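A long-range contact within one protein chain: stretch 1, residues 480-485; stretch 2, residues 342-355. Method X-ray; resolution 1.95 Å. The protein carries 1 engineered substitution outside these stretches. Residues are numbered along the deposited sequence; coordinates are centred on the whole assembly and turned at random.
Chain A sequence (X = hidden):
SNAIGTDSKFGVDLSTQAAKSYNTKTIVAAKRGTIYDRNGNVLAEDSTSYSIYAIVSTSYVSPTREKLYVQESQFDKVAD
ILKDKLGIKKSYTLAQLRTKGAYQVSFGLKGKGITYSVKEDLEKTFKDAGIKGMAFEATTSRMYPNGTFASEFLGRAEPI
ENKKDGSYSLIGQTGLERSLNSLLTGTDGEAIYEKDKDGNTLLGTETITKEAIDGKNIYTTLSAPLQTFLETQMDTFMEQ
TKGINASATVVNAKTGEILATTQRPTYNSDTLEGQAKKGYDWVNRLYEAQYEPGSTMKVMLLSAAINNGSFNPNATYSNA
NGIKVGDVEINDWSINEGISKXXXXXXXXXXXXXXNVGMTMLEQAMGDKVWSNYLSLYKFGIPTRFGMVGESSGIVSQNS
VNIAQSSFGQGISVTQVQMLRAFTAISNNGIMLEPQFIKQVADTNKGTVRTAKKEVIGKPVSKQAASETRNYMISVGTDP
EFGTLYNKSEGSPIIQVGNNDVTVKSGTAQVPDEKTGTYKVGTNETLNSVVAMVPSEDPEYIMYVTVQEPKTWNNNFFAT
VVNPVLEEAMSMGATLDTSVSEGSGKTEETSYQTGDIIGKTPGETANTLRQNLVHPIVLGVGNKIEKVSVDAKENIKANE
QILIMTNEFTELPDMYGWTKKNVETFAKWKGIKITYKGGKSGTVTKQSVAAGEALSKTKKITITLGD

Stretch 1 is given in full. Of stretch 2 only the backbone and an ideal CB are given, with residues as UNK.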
ATOM      1  N   PRO A 480     -30.187 -12.866 -16.166  1.00 42.10           N
ATOM      2  CA  PRO A 480     -29.984 -12.872 -17.618  1.00 44.28           C
ATOM      3  C   PRO A 480     -30.594 -11.705 -18.372  1.00 45.93           C
ATOM      4  O   PRO A 480     -30.193 -11.436 -19.499  1.00 46.57           O
ATOM      5  CB  PRO A 480     -30.645 -14.195 -18.069  1.00 45.51           C
ATOM      6  CG  PRO A 480     -30.726 -15.010 -16.823  1.00 45.98           C
ATOM      7  CD  PRO A 480     -31.017 -14.006 -15.754  1.00 44.09           C
ATOM      8  N   GLU A 481     -31.546 -11.015 -17.764  1.00 47.33           N
ATOM      9  CA  GLU A 481     -32.186  -9.908 -18.437  1.00 49.40           C
ATOM     10  C   GLU A 481     -31.538  -8.573 -18.067  1.00 46.87           C
ATOM     11  O   GLU A 481     -31.231  -7.762 -18.946  1.00 45.98           O
ATOM     12  CB  GLU A 481     -33.673  -9.895 -18.080  1.00 54.01           C
ATOM     13  CG  GLU A 481     -34.517  -8.892 -18.856  1.00 58.16           C
ATOM     14  CD  GLU A 481     -34.552  -9.154 -20.353  1.00 62.55           C
ATOM     15  OE1 GLU A 481     -34.463 -10.331 -20.783  1.00 65.79           O
ATOM     16  OE2 GLU A 481     -34.690  -8.169 -21.103  1.00 65.52           O
ATOM     17  N   PHE A 482     -31.307  -8.372 -16.771  1.00 43.05           N
ATOM     18  CA  PHE A 482     -30.823  -7.092 -16.259  1.00 41.98           C
ATOM     19  C   PHE A 482     -29.385  -7.003 -15.806  1.00 38.45           C
ATOM     20  O   PHE A 482     -28.842  -5.913 -15.812  1.00 38.42           O
ATOM     21  CB  PHE A 482     -31.732  -6.629 -15.100  1.00 42.98           C
ATOM     22  CG  PHE A 482     -33.158  -6.411 -15.519  1.00 45.59           C
ATOM     23  CD1 PHE A 482     -33.524  -5.243 -16.176  1.00 46.10           C
ATOM     24  CD2 PHE A 482     -34.129  -7.378 -15.283  1.00 47.75           C
ATOM     25  CE1 PHE A 482     -34.830  -5.038 -16.592  1.00 48.09           C
ATOM     26  CE2 PHE A 482     -35.446  -7.177 -15.699  1.00 49.40           C
ATOM     27  CZ  PHE A 482     -35.793  -6.004 -16.348  1.00 49.33           C
ATOM     28  N   GLY A 483     -28.766  -8.123 -15.436  1.00 36.70           N
ATOM     29  CA  GLY A 483     -27.401  -8.099 -14.907  1.00 35.10           C
ATOM     30  C   GLY A 483     -26.344  -7.645 -15.895  1.00 35.27           C
ATOM     31  O   GLY A 483     -26.174  -8.254 -16.952  1.00 34.46           O
ATOM     32  N   THR A 484     -25.621  -6.584 -15.543  1.00 34.28           N
ATOM     33  CA  THR A 484     -24.569  -6.049 -16.403  1.00 34.74           C
ATOM     34  C   THR A 484     -23.356  -6.964 -16.472  1.00 33.46           C
ATOM     35  O   THR A 484     -22.526  -6.811 -17.359  1.00 33.57           O
ATOM     36  CB  THR A 484     -24.091  -4.673 -15.919  1.00 35.65           C
ATOM     37  OG1 THR A 484     -23.697  -4.765 -14.542  1.00 36.77           O
ATOM     38  CG2 THR A 484     -25.202  -3.654 -16.075  1.00 37.91           C
ATOM     39  N   LEU A 485     -23.255  -7.903 -15.537  1.00 32.92           N
ATOM     40  CA  LEU A 485     -22.139  -8.840 -15.511  1.00 31.80           C
ATOM     41  C   LEU A 485     -22.550 -10.285 -15.790  1.00 32.15           C
ATOM     42  O   LEU A 485     -21.860 -11.223 -15.377  1.00 31.98           O
ATOM     43  CB  LEU A 485     -21.337  -8.700 -14.201  1.00 31.23           C
ATOM     44  CG  LEU A 485     -20.579  -7.375 -14.053  1.00 31.13           C
ATOM     45  CD1 LEU A 485     -19.853  -7.319 -12.724  1.00 30.76           C
ATOM     46  CD2 LEU A 485     -19.592  -7.161 -15.196  1.00 31.47           C
ATOM     47  N   UNK A 342     -36.508   3.152 -23.303  1.00 84.31           N
ATOM     48  CA  UNK A 342     -36.773   3.265 -21.869  1.00 81.59           C
ATOM     49  C   UNK A 342     -37.491   2.015 -21.403  1.00 78.72           C
ATOM     50  O   UNK A 342     -37.980   1.244 -22.225  1.00 76.91           O
ATOM     51  CB  UNK A 342     -37.598   4.514 -21.552  1.00 81.59           C
ATOM     52  N   UNK A 343     -37.548   1.804 -20.089  1.00 73.45           N
ATOM     53  CA  UNK A 343     -38.223   0.627 -19.537  1.00 72.09           C
ATOM     54  C   UNK A 343     -38.522   0.782 -18.041  1.00 66.65           C
ATOM     55  O   UNK A 343     -37.845   1.534 -17.325  1.00 62.88           O
ATOM     56  CB  UNK A 343     -37.367  -0.620 -19.767  1.00 72.09           C
ATOM     57  N   UNK A 344     -39.554   0.068 -17.595  1.00 63.94           N
ATOM     58  CA  UNK A 344     -39.975   0.066 -16.204  1.00 61.43           C
ATOM     59  C   UNK A 344     -39.239  -1.066 -15.501  1.00 59.21           C
ATOM     60  O   UNK A 344     -39.215  -2.195 -15.992  1.00 59.75           O
ATOM     61  CB  UNK A 344     -41.492  -0.088 -16.076  1.00 61.43           C
ATOM     62  N   UNK A 345     -38.623  -0.750 -14.363  1.00 55.64           N
ATOM     63  CA  UNK A 345     -37.849  -1.718 -13.598  1.00 54.12           C
ATOM     64  C   UNK A 345     -38.060  -1.634 -12.110  1.00 51.49           C
ATOM     65  O   UNK A 345     -38.398  -0.595 -11.565  1.00 49.90           O
ATOM     66  CB  UNK A 345     -36.359  -1.541 -13.899  1.00 54.12           C
ATOM     67  N   UNK A 346     -37.808  -2.763 -11.472  1.00 53.38           N
ATOM     68  CA  UNK A 346     -37.764  -2.880 -10.025  1.00 53.27           C
ATOM     69  C   UNK A 346     -36.483  -2.133  -9.596  1.00 50.24           C
ATOM     70  O   UNK A 346     -35.593  -1.952 -10.422  1.00 49.49           O
ATOM     71  CB  UNK A 346     -37.772  -4.340  -9.567  1.00 53.27           C
ATOM     72  N   UNK A 347     -36.379  -1.673  -8.348  1.00 48.41           N
ATOM     73  CA  UNK A 347     -35.133  -1.016  -7.910  1.00 46.37           C
ATOM     74  C   UNK A 347     -33.986  -2.017  -7.847  1.00 44.16           C
ATOM     75  O   UNK A 347     -32.826  -1.657  -8.087  1.00 41.18           O
ATOM     76  CB  UNK A 347     -35.323  -0.355  -6.543  1.00 46.37           C
ATOM     77  N   UNK A 348     -34.314  -3.274  -7.535  1.00 43.85           N
ATOM     78  CA  UNK A 348     -33.298  -4.337  -7.479  1.00 41.43           C
ATOM     79  C   UNK A 348     -32.746  -4.567  -8.883  1.00 39.84           C
ATOM     80  O   UNK A 348     -31.530  -4.743  -9.074  1.00 36.75           O
ATOM     81  CB  UNK A 348     -33.881  -5.632  -6.909  1.00 41.43           C
ATOM     82  N   UNK A 349     -33.662  -4.572  -9.854  1.00 39.97           N
ATOM     83  CA  UNK A 349     -33.313  -4.740 -11.262  1.00 40.25           C
ATOM     84  C   UNK A 349     -32.476  -3.567 -11.754  1.00 38.20           C
ATOM     85  O   UNK A 349     -31.497  -3.770 -12.443  1.00 36.93           O
ATOM     86  CB  UNK A 349     -34.575  -4.883 -12.115  1.00 40.25           C
ATOM     87  N   UNK A 350     -32.866  -2.346 -11.399  1.00 37.90           N
ATOM     88  CA  UNK A 350     -32.099  -1.159 -11.768  1.00 37.38           C
ATOM     89  C   UNK A 350     -30.691  -1.205 -11.180  1.00 36.07           C
ATOM     90  O   UNK A 350     -29.729  -0.700 -11.785  1.00 35.28           O
ATOM     91  CB  UNK A 350     -32.822   0.106 -11.301  1.00 37.38           C
ATOM     92  N   UNK A 351     -30.559  -1.804  -9.997  1.00 35.30           N
ATOM     93  CA  UNK A 351     -29.231  -1.966  -9.386  1.00 34.42           C
ATOM     94  C   UNK A 351     -28.441  -2.958 -10.225  1.00 33.90           C
ATOM     95  O   UNK A 351     -27.290  -2.702 -10.562  1.00 33.29           O
ATOM     96  CB  UNK A 351     -29.333  -2.439  -7.934  1.00 34.42           C
ATOM     97  N   UNK A 352     -29.085  -4.061 -10.606  1.00 34.43           N
ATOM     98  CA  UNK A 352     -28.426  -5.076 -11.426  1.00 34.29           C
ATOM     99  C   UNK A 352     -28.002  -4.500 -12.772  1.00 35.09           C
ATOM    100  O   UNK A 352     -26.920  -4.802 -13.274  1.00 33.45           O
ATOM    101  CB  UNK A 352     -29.351  -6.277 -11.636  1.00 34.29           C
ATOM    102  N   UNK A 353     -28.867  -3.638 -13.301  1.00 36.98           N
ATOM    103  CA  UNK A 353     -28.710  -2.985 -14.587  1.00 39.41           C
ATOM    104  C   UNK A 353     -27.781  -1.782 -14.555  1.00 37.27           C
ATOM    105  O   UNK A 353     -27.439  -1.228 -15.599  1.00 36.23           O
ATOM    106  CB  UNK A 353     -30.081  -2.551 -15.108  1.00 39.41           C
ATOM    107  N   UNK A 354     -27.371  -1.388 -13.355  1.00 36.00           N
ATOM    108  CA  UNK A 354     -26.538  -0.212 -13.140  1.00 35.36           C
ATOM    109  C   UNK A 354     -27.243   1.046 -13.692  1.00 36.57           C
ATOM    110  O   UNK A 354     -26.651   1.846 -14.413  1.00 36.96           O
ATOM    111  CB  UNK A 354     -25.171  -0.401 -13.802  1.00 35.36           C
ATOM    112  N   UNK A 355     -28.503   1.211 -13.308  1.00 37.24           N
ATOM    113  CA  UNK A 355     -29.296   2.369 -13.696  1.00 38.31           C
ATOM    114  C   UNK A 355     -28.964   3.594 -12.846  1.00 37.43           C
ATOM    115  O   UNK A 355     -29.248   3.609 -11.652  1.00 37.24           O
ATOM    116  CB  UNK A 355     -30.787   2.044 -13.585  1.00 38.31           C
TER

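Position 342 has phi/psi of 135/165, and nothing of stretch 1 lies within 5.5 Å of its ideal CB. Positive phi by itself favours glycine: Gly342.

At 343 the CA-to-CB bond points toward stretch 1, but its ideal CB has no neighbour there within 5.5 Å, so only a long side chain could make contact. The Glu481 carboxylate and the Phe482 ring are on offer; lysine, arginine or a long polar chain would suit. Arg343 NH1 forms a salt bridge with Glu481 OE2 at 3.2 Å, including a weak hydrogen bond (133° at the hydrogen). OE2 lies at the guanidinium edge, while Phe482 CE1 sits over one face, 3.6 Å from Arg343 CZ.

Position 344 points away, leaving the choice open: Thr344. At 345 CB points toward stretch 1, 4.7 Å from Phe482 CE1, and a medium or long apolar chain would fit. Met345 places CG 3.6 Å from Phe482 CE1; its SD approaches the ring obliquely.

Position 346 directly precedes a helix, so serine, threonine, aspartate or asparagine would be typical; CA-to-CB is sideways to stretch 1. It is Ser346, at the N-cap position. Positions 347 and 348 are out of reach: Phe347 and Ala348.

At 349 the ideal CB lies 4.0 Å from Phe482 CG and points toward stretch 1. Aliphatic carbons would suit the ring, with or without a polar end. In Gln349, CB stands 4.0 Å from the Phe482 ring centroid, 13° off the normal, a CH-pi contact over the face. Its OE1 accepts a hydrogen bond from Ser346 N at 2.9 Å, while Gln349 NE2 stays 3.2 Å from Phe482 CE2.

At 350 an ideal CB would point away; Gly350 has no side chain. Position 351 is out of reach: Phe351.

At 352 the ideal CB is 4.2 Å from both Phe482 CB and Gly483 CA, favouring alanine, serine or glycine. The main bond needs only backbone: Thr484 N donates to the 352 carbonyl O at 3.2 Å and 155°. Ser352 is deposited, and water 1 bridges its O (2.7 Å) and Thr484 OG1 (2.9 Å).

At 353 CA-to-CB points away overall, though the ideal CB is 3.7 Å from Phe482 O; a large side chain is compatible. Tyr353 CA makes a CA-H...O contact with Phe482 O at 3.2 Å, and its CD1 lies 4.1 Å from Phe482 CD1, at the ring edge.

Position 354 has phi/psi of 58/50, suited to glycine or asparagine; Ser354 adopts it in a Schellman motif, CB 4.0 Å from Thr484 CG2. Position 355, out of reach, is Ser355, an N-cap.

Stretch 2 342-355: GRTMSFAQGFSYSS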
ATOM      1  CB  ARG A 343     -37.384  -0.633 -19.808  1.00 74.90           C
ATOM      2  CG  ARG A 343     -37.881  -1.925 -19.154  1.00 78.07           C
ATOM      3  CD  ARG A 343     -37.132  -3.156 -19.654  1.00 80.03           C
ATOM      4  NE  ARG A 343     -35.675  -2.969 -19.663  1.00 79.86           N
ATOM      5  CZ  ARG A 343     -34.792  -3.917 -19.978  1.00 79.16           C
ATOM      6  NH1 ARG A 343     -35.187  -5.155 -20.268  1.00 80.81           N
ATOM      7  NH2 ARG A 343     -33.492  -3.628 -19.969  1.00 77.64           N
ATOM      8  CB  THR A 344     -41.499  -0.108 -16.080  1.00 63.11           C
ATOM      9  OG1 THR A 344     -42.146   0.948 -16.790  1.00 64.40           O
ATOM     10  CG2 THR A 344     -41.948  -0.072 -14.625  1.00 63.15           C
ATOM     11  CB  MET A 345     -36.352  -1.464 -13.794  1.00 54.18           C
ATOM     12  CG  MET A 345     -35.777  -1.872 -15.126  1.00 55.69           C
ATOM     13  SD  MET A 345     -34.049  -1.366 -15.224  1.00 54.42           S
ATOM     14  CE  MET A 345     -34.232   0.407 -15.421  1.00 56.01           C
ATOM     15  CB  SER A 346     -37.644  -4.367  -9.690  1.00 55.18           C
ATOM     16  OG  SER A 346     -37.444  -4.615  -8.335  1.00 57.13           O
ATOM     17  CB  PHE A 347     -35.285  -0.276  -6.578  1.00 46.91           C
ATOM     18  CG  PHE A 347     -35.982   1.050  -6.706  1.00 48.65           C
ATOM     19  CD1 PHE A 347     -35.282   2.171  -7.141  1.00 48.65           C
ATOM     20  CD2 PHE A 347     -37.327   1.180  -6.407  1.00 50.89           C
ATOM     21  CE1 PHE A 347     -35.909   3.400  -7.269  1.00 50.60           C
ATOM     22  CE2 PHE A 347     -37.966   2.409  -6.538  1.00 53.38           C
ATOM     23  CZ  PHE A 347     -37.256   3.520  -6.971  1.00 52.30           C
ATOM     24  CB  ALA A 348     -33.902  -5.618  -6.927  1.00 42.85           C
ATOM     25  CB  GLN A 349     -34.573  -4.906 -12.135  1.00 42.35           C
ATOM     26  CG  GLN A 349     -35.289  -6.241 -11.946  1.00 43.67           C
ATOM     27  CD  GLN A 349     -36.631  -6.300 -12.661  1.00 46.95           C
ATOM     28  OE1 GLN A 349     -37.267  -5.271 -12.900  1.00 48.13           O
ATOM     29  NE2 GLN A 349     -37.072  -7.512 -12.999  1.00 47.90           N
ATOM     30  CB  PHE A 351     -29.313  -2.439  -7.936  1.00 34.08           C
ATOM     31  CG  PHE A 351     -27.960  -2.675  -7.293  1.00 32.73           C
ATOM     32  CD1 PHE A 351     -27.178  -1.607  -6.863  1.00 32.82           C
ATOM     33  CD2 PHE A 351     -27.476  -3.957  -7.108  1.00 32.56           C
ATOM     34  CE1 PHE A 351     -25.932  -1.822  -6.272  1.00 30.56           C
ATOM     35  CE2 PHE A 351     -26.233  -4.178  -6.519  1.00 30.95           C
ATOM     36  CZ  PHE A 351     -25.463  -3.109  -6.104  1.00 30.54           C
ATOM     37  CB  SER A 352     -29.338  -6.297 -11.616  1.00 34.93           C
ATOM     38  OG  SER A 352     -29.523  -6.981 -10.383  1.00 34.31           O
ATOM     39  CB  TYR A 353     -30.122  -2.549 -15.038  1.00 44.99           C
ATOM     40  CG  TYR A 353     -30.283  -2.074 -16.454  1.00 48.61           C
ATOM     41  CD1 TYR A 353     -30.332  -2.986 -17.501  1.00 52.52           C
ATOM     42  CD2 TYR A 353     -30.471  -0.715 -16.750  1.00 52.56           C
ATOM     43  CE1 TYR A 353     -30.513  -2.572 -18.807  1.00 53.82           C
ATOM     44  CE2 TYR A 353     -30.665  -0.285 -18.065  1.00 54.62           C
ATOM     45  CZ  TYR A 353     -30.678  -1.225 -19.086  1.00 56.80           C
ATOM     46  OH  TYR A 353     -30.870  -0.847 -20.397  1.00 63.11           O
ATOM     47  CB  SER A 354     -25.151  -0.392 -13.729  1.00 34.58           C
ATOM     48  OG  SER A 354     -24.228   0.491 -13.090  1.00 35.21           O
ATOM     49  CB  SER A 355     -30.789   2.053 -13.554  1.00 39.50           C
ATOM     50  OG  SER A 355     -31.596   3.208 -13.771  1.00 41.09           O
TER
HETATM   51  O   HOH W   1     -24.758  -3.560 -12.161  1.00 39.25           O
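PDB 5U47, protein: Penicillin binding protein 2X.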